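Local coordinates for protein ssDNA binding RNA Polymerase cofactor (PDB 6QLC) that binds single-stranded DNA and serves as a cofactor of RNA polymerase, probably regulating transcription of the phage genome, at residues Met56-Gly68 with Thr74-Arg86. Residues are numbered along the deposited sequence; the frame is centred on the assembly and turned at random.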
ATOM      1  N   MET A  56      -6.652 -10.145  -9.311  1.00 47.79           N
ATOM      2  CA  MET A  56      -8.007 -10.664  -9.421  1.00 40.37           C
ATOM      3  C   MET A  56      -8.384 -11.486  -8.203  1.00 48.71           C
ATOM      4  O   MET A  56      -9.545 -11.488  -7.782  1.00 52.79           O
ATOM      5  CB  MET A  56      -8.148 -11.506 -10.694  1.00 62.13           C
ATOM      6  CG  MET A  56      -7.690 -10.794 -11.956  1.00 56.64           C
ATOM      7  SD  MET A  56      -8.392  -9.143 -12.066  1.00 83.19           S
ATOM      8  CE  MET A  56     -10.113  -9.554 -12.230  1.00 50.93           C
ATOM      9  N   GLN A  57      -7.427 -12.223  -7.641  1.00 43.93           N
ATOM     10  CA  GLN A  57      -7.670 -12.851  -6.347  1.00 46.97           C
ATOM     11  C   GLN A  57      -8.013 -11.806  -5.280  1.00 50.42           C
ATOM     12  O   GLN A  57      -8.842 -12.054  -4.394  1.00 48.74           O
ATOM     13  CB  GLN A  57      -6.442 -13.657  -5.931  1.00 57.84           C
ATOM     14  CG  GLN A  57      -6.606 -14.416  -4.632  1.00 54.23           C
ATOM     15  CD  GLN A  57      -5.311 -15.028  -4.158  1.00 55.22           C
ATOM     16  OE1 GLN A  57      -4.236 -14.741  -4.702  1.00 62.28           O
ATOM     17  NE2 GLN A  57      -5.398 -15.875  -3.136  1.00 48.19           N
ATOM     18  N   LEU A  58      -7.371 -10.637  -5.345  1.00 40.40           N
ATOM     19  CA  LEU A  58      -7.661  -9.567  -4.391  1.00 53.14           C
ATOM     20  C   LEU A  58      -9.037  -8.983  -4.654  1.00 51.76           C
ATOM     21  O   LEU A  58      -9.852  -8.850  -3.734  1.00 56.82           O
ATOM     22  CB  LEU A  58      -6.606  -8.467  -4.485  1.00 43.74           C
ATOM     23  CG  LEU A  58      -5.408  -8.511  -3.542  1.00 49.90           C
ATOM     24  CD1 LEU A  58      -4.416  -7.441  -3.943  1.00 37.02           C
ATOM     25  CD2 LEU A  58      -5.849  -8.320  -2.114  1.00 41.95           C
ATOM     26  N   GLN A  59      -9.306  -8.639  -5.919  1.00 44.36           N
ATOM     27  CA  GLN A  59     -10.620  -8.151  -6.325  1.00 52.52           C
ATOM     28  C   GLN A  59     -11.735  -9.098  -5.888  1.00 59.92           C
ATOM     29  O   GLN A  59     -12.720  -8.674  -5.275  1.00 59.15           O
ATOM     30  CB  GLN A  59     -10.633  -7.946  -7.837  1.00 56.06           C
ATOM     31  CG  GLN A  59     -11.748  -7.072  -8.359  1.00 56.85           C
ATOM     32  CD  GLN A  59     -11.595  -6.773  -9.843  1.00 67.92           C
ATOM     33  OE1 GLN A  59     -10.939  -5.799 -10.240  1.00 63.32           O
ATOM     34  NE2 GLN A  59     -12.193  -7.621 -10.672  1.00 68.34           N
ATOM     35  N   GLU A  60     -11.596 -10.392  -6.178  1.00 48.59           N
ATOM     36  CA  GLU A  60     -12.637 -11.336  -5.780  1.00 63.65           C
ATOM     37  C   GLU A  60     -12.820 -11.337  -4.273  1.00 58.05           C
ATOM     38  O   GLU A  60     -13.948 -11.391  -3.767  1.00 49.57           O
ATOM     39  CB  GLU A  60     -12.285 -12.751  -6.248  1.00 48.64           C
ATOM     40  CG  GLU A  60     -12.933 -13.175  -7.545  1.00 78.60           C
ATOM     41  CD  GLU A  60     -12.553 -14.596  -7.919  1.00 94.34           C
ATOM     42  OE1 GLU A  60     -11.728 -14.767  -8.848  1.00 94.40           O
ATOM     43  OE2 GLU A  60     -13.067 -15.537  -7.269  1.00 87.32           O
ATOM     44  N   PHE A  61     -11.710 -11.326  -3.543  1.00 38.05           N
ATOM     45  CA  PHE A  61     -11.764 -11.386  -2.094  1.00 51.25           C
ATOM     46  C   PHE A  61     -12.542 -10.212  -1.519  1.00 47.84           C
ATOM     47  O   PHE A  61     -13.253 -10.366  -0.521  1.00 51.82           O
ATOM     48  CB  PHE A  61     -10.343 -11.407  -1.557  1.00 51.23           C
ATOM     49  CG  PHE A  61     -10.262 -11.518  -0.089  1.00 54.95           C
ATOM     50  CD1 PHE A  61     -10.613 -12.693   0.542  1.00 41.04           C
ATOM     51  CD2 PHE A  61      -9.828 -10.441   0.670  1.00 42.39           C
ATOM     52  CE1 PHE A  61     -10.526 -12.808   1.910  1.00 55.97           C
ATOM     53  CE2 PHE A  61      -9.743 -10.540   2.043  1.00 48.48           C
ATOM     54  CZ  PHE A  61     -10.089 -11.726   2.665  1.00 59.43           C
ATOM     55  N   LEU A  62     -12.458  -9.052  -2.164  1.00 43.68           N
ATOM     56  CA  LEU A  62     -13.060  -7.825  -1.662  1.00 55.88           C
ATOM     57  C   LEU A  62     -14.408  -7.511  -2.297  1.00 66.38           C
ATOM     58  O   LEU A  62     -14.917  -6.403  -2.114  1.00 65.65           O
ATOM     59  CB  LEU A  62     -12.109  -6.652  -1.881  1.00 44.20           C
ATOM     60  CG  LEU A  62     -10.808  -6.752  -1.099  1.00 42.32           C
ATOM     61  CD1 LEU A  62     -10.140  -5.394  -1.062  1.00 51.78           C
ATOM     62  CD2 LEU A  62     -11.114  -7.254   0.304  1.00 46.97           C
ATOM     63  N   THR A  63     -14.995  -8.453  -3.043  1.00 61.92           N
ATOM     64  CA  THR A  63     -16.264  -8.212  -3.734  1.00 62.51           C
ATOM     65  C   THR A  63     -17.279  -9.334  -3.581  1.00 65.77           C
ATOM     66  O   THR A  63     -18.482  -9.061  -3.669  1.00 62.55           O
ATOM     67  CB  THR A  63     -16.035  -8.000  -5.233  1.00 60.83           C
ATOM     68  OG1 THR A  63     -15.318  -9.122  -5.750  1.00 67.78           O
ATOM     69  CG2 THR A  63     -15.244  -6.747  -5.499  1.00 47.89           C
ATOM     70  N   VAL A  64     -16.850 -10.573  -3.354  1.00 61.16           N
ATOM     71  CA  VAL A  64     -17.688 -11.749  -3.522  1.00 56.70           C
ATOM     72  C   VAL A  64     -17.373 -12.729  -2.398  1.00 58.02           C
ATOM     73  O   VAL A  64     -16.243 -12.783  -1.905  1.00 70.02           O
ATOM     74  CB  VAL A  64     -17.455 -12.326  -4.939  1.00 66.44           C
ATOM     75  CG1 VAL A  64     -17.699 -13.820  -5.007  1.00 80.20           C
ATOM     76  CG2 VAL A  64     -18.300 -11.563  -5.962  1.00 62.85           C
ATOM     77  N   ASP A  65     -18.385 -13.491  -1.968  1.00 61.37           N
ATOM     78  CA  ASP A  65     -18.306 -14.261  -0.729  1.00 64.72           C
ATOM     79  C   ASP A  65     -18.087 -15.759  -0.945  1.00 77.82           C
ATOM     80  O   ASP A  65     -18.512 -16.559  -0.105  1.00 80.38           O
ATOM     81  CB  ASP A  65     -19.568 -14.033   0.109  1.00 79.38           C
ATOM     82  CG  ASP A  65     -20.819 -14.668  -0.503  1.00 86.06           C
ATOM     83  OD1 ASP A  65     -20.819 -14.955  -1.719  1.00 77.19           O
ATOM     84  OD2 ASP A  65     -21.812 -14.860   0.237  1.00 85.36           O
ATOM     85  N   ASP A  66     -17.388 -16.143  -2.021  1.00 70.89           N
ATOM     86  CA  ASP A  66     -17.236 -17.544  -2.452  1.00 86.30           C
ATOM     87  C   ASP A  66     -18.579 -18.275  -2.402  1.00 85.02           C
ATOM     88  O   ASP A  66     -18.732 -19.339  -1.797  1.00 73.05           O
ATOM     89  CB  ASP A  66     -16.132 -18.291  -1.674  0.71 72.79           C
ATOM     90  CG  ASP A  66     -16.330 -18.290  -0.162  0.71 79.48           C
ATOM     91  OD1 ASP A  66     -17.054 -19.164   0.360  0.71 66.54           O
ATOM     92  OD2 ASP A  66     -15.741 -17.417   0.511  0.71 89.18           O
ATOM     93  N   LYS A  67     -19.579 -17.630  -3.024  1.00 80.30           N
ATOM     94  CA  LYS A  67     -20.849 -18.232  -3.416  1.00 76.58           C
ATOM     95  C   LYS A  67     -21.409 -17.452  -4.598  1.00 72.78           C
ATOM     96  O   LYS A  67     -22.581 -17.628  -4.950  1.00 86.34           O
ATOM     97  CB  LYS A  67     -21.883 -18.243  -2.280  1.00 76.55           C
ATOM     98  CG  LYS A  67     -21.892 -19.498  -1.436  1.00 80.60           C
ATOM     99  CD  LYS A  67     -23.053 -19.500  -0.442  1.00 90.56           C
ATOM    100  CE  LYS A  67     -24.199 -20.398  -0.904  1.00103.55           C
ATOM    101  NZ  LYS A  67     -24.898 -21.068   0.238  1.00 92.27           N
ATOM    102  N   GLY A  68     -20.598 -16.589  -5.204  1.00 73.89           N
ATOM    103  CA  GLY A  68     -21.052 -15.660  -6.217  1.00 79.45           C
ATOM    104  C   GLY A  68     -21.550 -14.367  -5.597  1.00 78.68           C
ATOM    105  O   GLY A  68     -21.381 -13.288  -6.175  1.00 76.34           O
ATOM    106  N   THR A  74     -20.605  -5.081   5.730  1.00 49.38           N
ATOM    107  CA  THR A  74     -19.974  -5.643   6.916  1.00 51.29           C
ATOM    108  C   THR A  74     -18.884  -6.642   6.543  1.00 48.90           C
ATOM    109  O   THR A  74     -17.738  -6.526   6.992  1.00 46.40           O
ATOM    110  CB  THR A  74     -21.034  -6.302   7.792  1.00 56.72           C
ATOM    111  OG1 THR A  74     -21.858  -5.283   8.372  1.00 56.66           O
ATOM    112  CG2 THR A  74     -20.376  -7.110   8.887  1.00 56.37           C
ATOM    113  N   ALA A  75     -19.217  -7.620   5.700  1.00 42.56           N
ATOM    114  CA  ALA A  75     -18.225  -8.616   5.303  1.00 44.27           C
ATOM    115  C   ALA A  75     -17.073  -7.971   4.549  1.00 37.44           C
ATOM    116  O   ALA A  75     -15.908  -8.321   4.755  1.00 42.72           O
ATOM    117  CB  ALA A  75     -18.880  -9.708   4.456  1.00 39.28           C
ATOM    118  N   TYR A  76     -17.383  -7.021   3.674  1.00 36.86           N
ATOM    119  CA  TYR A  76     -16.341  -6.262   2.998  1.00 43.57           C
ATOM    120  C   TYR A  76     -15.418  -5.582   4.011  1.00 46.78           C
ATOM    121  O   TYR A  76     -14.197  -5.787   3.993  1.00 46.56           O
ATOM    122  CB  TYR A  76     -16.999  -5.261   2.050  1.00 40.70           C
ATOM    123  CG  TYR A  76     -16.088  -4.172   1.536  1.00 55.15           C
ATOM    124  CD1 TYR A  76     -15.266  -4.389   0.445  1.00 44.16           C
ATOM    125  CD2 TYR A  76     -16.064  -2.923   2.135  1.00 62.25           C
ATOM    126  CE1 TYR A  76     -14.442  -3.408  -0.027  1.00 50.71           C
ATOM    127  CE2 TYR A  76     -15.237  -1.923   1.668  1.00 54.90           C
ATOM    128  CZ  TYR A  76     -14.427  -2.172   0.590  1.00 55.99           C
ATOM    129  OH  TYR A  76     -13.600  -1.179   0.118  1.00 55.06           O
ATOM    130  N   ALA A  77     -15.988  -4.815   4.945  1.00 49.10           N
ATOM    131  CA  ALA A  77     -15.144  -4.100   5.903  1.00 45.43           C
ATOM    132  C   ALA A  77     -14.320  -5.071   6.744  1.00 43.62           C
ATOM    133  O   ALA A  77     -13.148  -4.812   7.042  1.00 48.75           O
ATOM    134  CB  ALA A  77     -16.000  -3.193   6.790  1.00 48.56           C
ATOM    135  N   GLU A  78     -14.912  -6.210   7.113  1.00 47.39           N
ATOM    136  CA  GLU A  78     -14.171  -7.231   7.841  1.00 48.40           C
ATOM    137  C   GLU A  78     -12.973  -7.717   7.031  1.00 56.03           C
ATOM    138  O   GLU A  78     -11.855  -7.815   7.552  1.00 54.59           O
ATOM    139  CB  GLU A  78     -15.100  -8.399   8.183  1.00 51.44           C
ATOM    140  CG  GLU A  78     -16.073  -8.108   9.304  1.00 70.68           C
ATOM    141  CD  GLU A  78     -15.371  -7.895  10.631  1.00 89.83           C
ATOM    142  OE1 GLU A  78     -14.752  -8.858  11.143  1.00 98.09           O
ATOM    143  OE2 GLU A  78     -15.425  -6.761  11.155  1.00 82.32           O
ATOM    144  N   ARG A  79     -13.188  -8.016   5.746  1.00 39.16           N
ATOM    145  CA  ARG A  79     -12.105  -8.546   4.920  1.00 48.28           C
ATOM    146  C   ARG A  79     -11.026  -7.500   4.684  1.00 44.95           C
ATOM    147  O   ARG A  79      -9.832  -7.823   4.697  1.00 45.29           O
ATOM    148  CB  ARG A  79     -12.655  -9.056   3.585  1.00 43.61           C
ATOM    149  CG  ARG A  79     -13.486 -10.335   3.703  1.00 52.08           C
ATOM    150  CD  ARG A  79     -13.656 -11.051   2.340  1.00 37.70           C
ATOM    151  NE  ARG A  79     -14.220 -12.393   2.507  1.00 60.36           N
ATOM    152  CZ  ARG A  79     -14.675 -13.151   1.511  1.00 49.97           C
ATOM    153  NH1 ARG A  79     -14.654 -12.706   0.252  1.00 46.95           N
ATOM    154  NH2 ARG A  79     -15.173 -14.350   1.786  1.00 68.71           N
ATOM    155  N   CYS A  80     -11.420  -6.251   4.434  1.00 43.72           N
ATOM    156  CA  CYS A  80     -10.428  -5.176   4.366  1.00 46.45           C
ATOM    157  C   CYS A  80      -9.554  -5.191   5.611  1.00 40.35           C
ATOM    158  O   CYS A  80      -8.319  -5.172   5.530  1.00 33.76           O
ATOM    159  CB  CYS A  80     -11.122  -3.825   4.222  1.00 39.06           C
ATOM    160  SG  CYS A  80     -11.783  -3.495   2.569  1.00 43.82           S
ATOM    161  N   LYS A  81     -10.182  -5.297   6.777  1.00 42.56           N
ATOM    162  CA  LYS A  81      -9.407  -5.313   8.007  1.00 49.34           C
ATOM    163  C   LYS A  81      -8.470  -6.513   8.032  1.00 54.38           C
ATOM    164  O   LYS A  81      -7.283  -6.374   8.346  1.00 49.43           O
ATOM    165  CB  LYS A  81     -10.351  -5.306   9.209  1.00 50.56           C
ATOM    166  CG  LYS A  81     -10.642  -3.893   9.719  1.00 64.01           C
ATOM    167  CD  LYS A  81     -11.928  -3.838  10.534  1.00 77.30           C
ATOM    168  CE  LYS A  81     -11.916  -4.866  11.659  1.00 83.90           C
ATOM    169  NZ  LYS A  81     -13.202  -4.904  12.414  1.00 73.48           N
ATOM    170  N   LYS A  82      -8.980  -7.689   7.651  1.00 47.21           N
ATOM    171  CA  LYS A  82      -8.161  -8.896   7.652  1.00 41.37           C
ATOM    172  C   LYS A  82      -6.943  -8.753   6.746  1.00 34.55           C
ATOM    173  O   LYS A  82      -5.844  -9.169   7.119  1.00 50.00           O
ATOM    174  CB  LYS A  82      -9.001 -10.104   7.239  1.00 56.44           C
ATOM    175  CG  LYS A  82      -8.303 -11.448   7.486  1.00 60.69           C
ATOM    176  CD  LYS A  82      -8.853 -12.538   6.593  1.00 69.25           C
ATOM    177  CE  LYS A  82      -7.754 -13.185   5.749  1.00 89.11           C
ATOM    178  NZ  LYS A  82      -8.289 -14.206   4.781  1.00 86.03           N
ATOM    179  N   LEU A  83      -7.111  -8.162   5.555  1.00 38.86           N
ATOM    180  CA  LEU A  83      -5.954  -7.808   4.735  1.00 34.97           C
ATOM    181  C   LEU A  83      -4.931  -7.012   5.539  1.00 49.97           C
ATOM    182  O   LEU A  83      -3.789  -7.452   5.728  1.00 47.28           O
ATOM    183  CB  LEU A  83      -6.395  -7.007   3.510  1.00 38.39           C
ATOM    184  CG  LEU A  83      -6.942  -7.739   2.290  1.00 50.11           C
ATOM    185  CD1 LEU A  83      -6.866  -6.894   1.023  1.00 37.16           C
ATOM    186  CD2 LEU A  83      -6.218  -9.040   2.100  1.00 52.22           C
ATOM    187  N   VAL A  84      -5.329  -5.822   6.015  1.00 49.58           N
ATOM    188  CA  VAL A  84      -4.484  -4.960   6.844  1.00 44.56           C
ATOM    189  C   VAL A  84      -3.728  -5.782   7.884  1.00 39.44           C
ATOM    190  O   VAL A  84      -2.501  -5.693   7.991  1.00 47.22           O
ATOM    191  CB  VAL A  84      -5.318  -3.854   7.528  1.00 45.10           C
ATOM    192  CG1 VAL A  84      -4.444  -3.022   8.443  1.00 46.04           C
ATOM    193  CG2 VAL A  84      -5.936  -2.962   6.504  1.00 38.76           C
ATOM    194  N   SER A  85      -4.449  -6.628   8.618  1.00 41.65           N
ATOM    195  CA  SER A  85      -3.846  -7.381   9.710  1.00 52.57           C
ATOM    196  C   SER A  85      -2.663  -8.246   9.272  1.00 56.44           C
ATOM    197  O   SER A  85      -1.832  -8.599  10.111  1.00 58.76           O
ATOM    198  CB  SER A  85      -4.915  -8.250  10.374  1.00 47.05           C
ATOM    199  OG  SER A  85      -4.892  -9.567   9.879  1.00 57.89           O
ATOM    200  N   ARG A  86      -2.556  -8.594   7.995  1.00 49.10           N
ATOM    201  CA  ARG A  86      -1.467  -9.439   7.537  1.00 52.79           C
ATOM    202  C   ARG A  86      -0.481  -8.716   6.643  1.00 49.03           C
ATOM    203  O   ARG A  86       0.507  -9.324   6.216  1.00 46.85           O
ATOM    204  CB  ARG A  86      -2.034 -10.647   6.808  1.00 48.23           C
ATOM    205  CG  ARG A  86      -3.255 -11.188   7.502  1.00 62.87           C
ATOM    206  CD  ARG A  86      -2.947 -12.490   8.190  1.00 79.98           C
ATOM    207  NE  ARG A  86      -2.542 -13.498   7.218  1.00 75.28           N
ATOM    208  CZ  ARG A  86      -3.398 -14.243   6.530  1.00 83.86           C
ATOM    209  NH1 ARG A  86      -4.706 -14.096   6.716  1.00 83.91           N
ATOM    210  NH2 ARG A  86      -2.948 -15.136   5.662  1.00 73.07           N
TER
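Arg-79 reaches across from helix 73-86 to the chain where helix 53-61 ends, bonding the carbonyls of Phe-61 and Val-64, and shows how one arginine can tie off a chain that has just left a helix. Its NH1 donates a nearly straight bond to Phe-61 O (2.8 Å, 165°), an acceptor that lies close to the guanidinium plane, and a weak, bent one to Val-64 O at 2.7 Å. On the same group NH2 completes a long, weak salt bridge with Asp-66 OD2 at 3.4 Å. The chain, extended from CG to NE, runs over the Phe-61 ring, with CD in a CH-pi contact 3.7 Å from the centroid and the guanidinium only 5° from parallel to the ring. With CG anti to the backbone N (chi1 -178°), the Phe-61 ring swings toward helix 73-86. The Lys-82 side chain crosses that of Phe-61 at about a right angle, with NZ 3.7 Å from Phe-61 CZ.

Together the segments form a helical hairpin, two successive helices joined by a loop and running roughly antiparallel, on one side of the two-stranded antiparallel sheet. Next to the ring, Leu-83 CD1 meets Leu-58 CD2 at 3.6 Å and approaches Leu-62 tip to tip, while its CD2 packs against Phe-61. Leu-62, the first residue to abandon helical geometry, also touches Leu-29 of strand 27-34, and its carbonyl O faces the edge of the Tyr-76 ring. Cys-80 SG lies over one face of that ring, and Tyr-76 OH is hydrogen-bonded to the backbone N of Leu-91 of the second subunit.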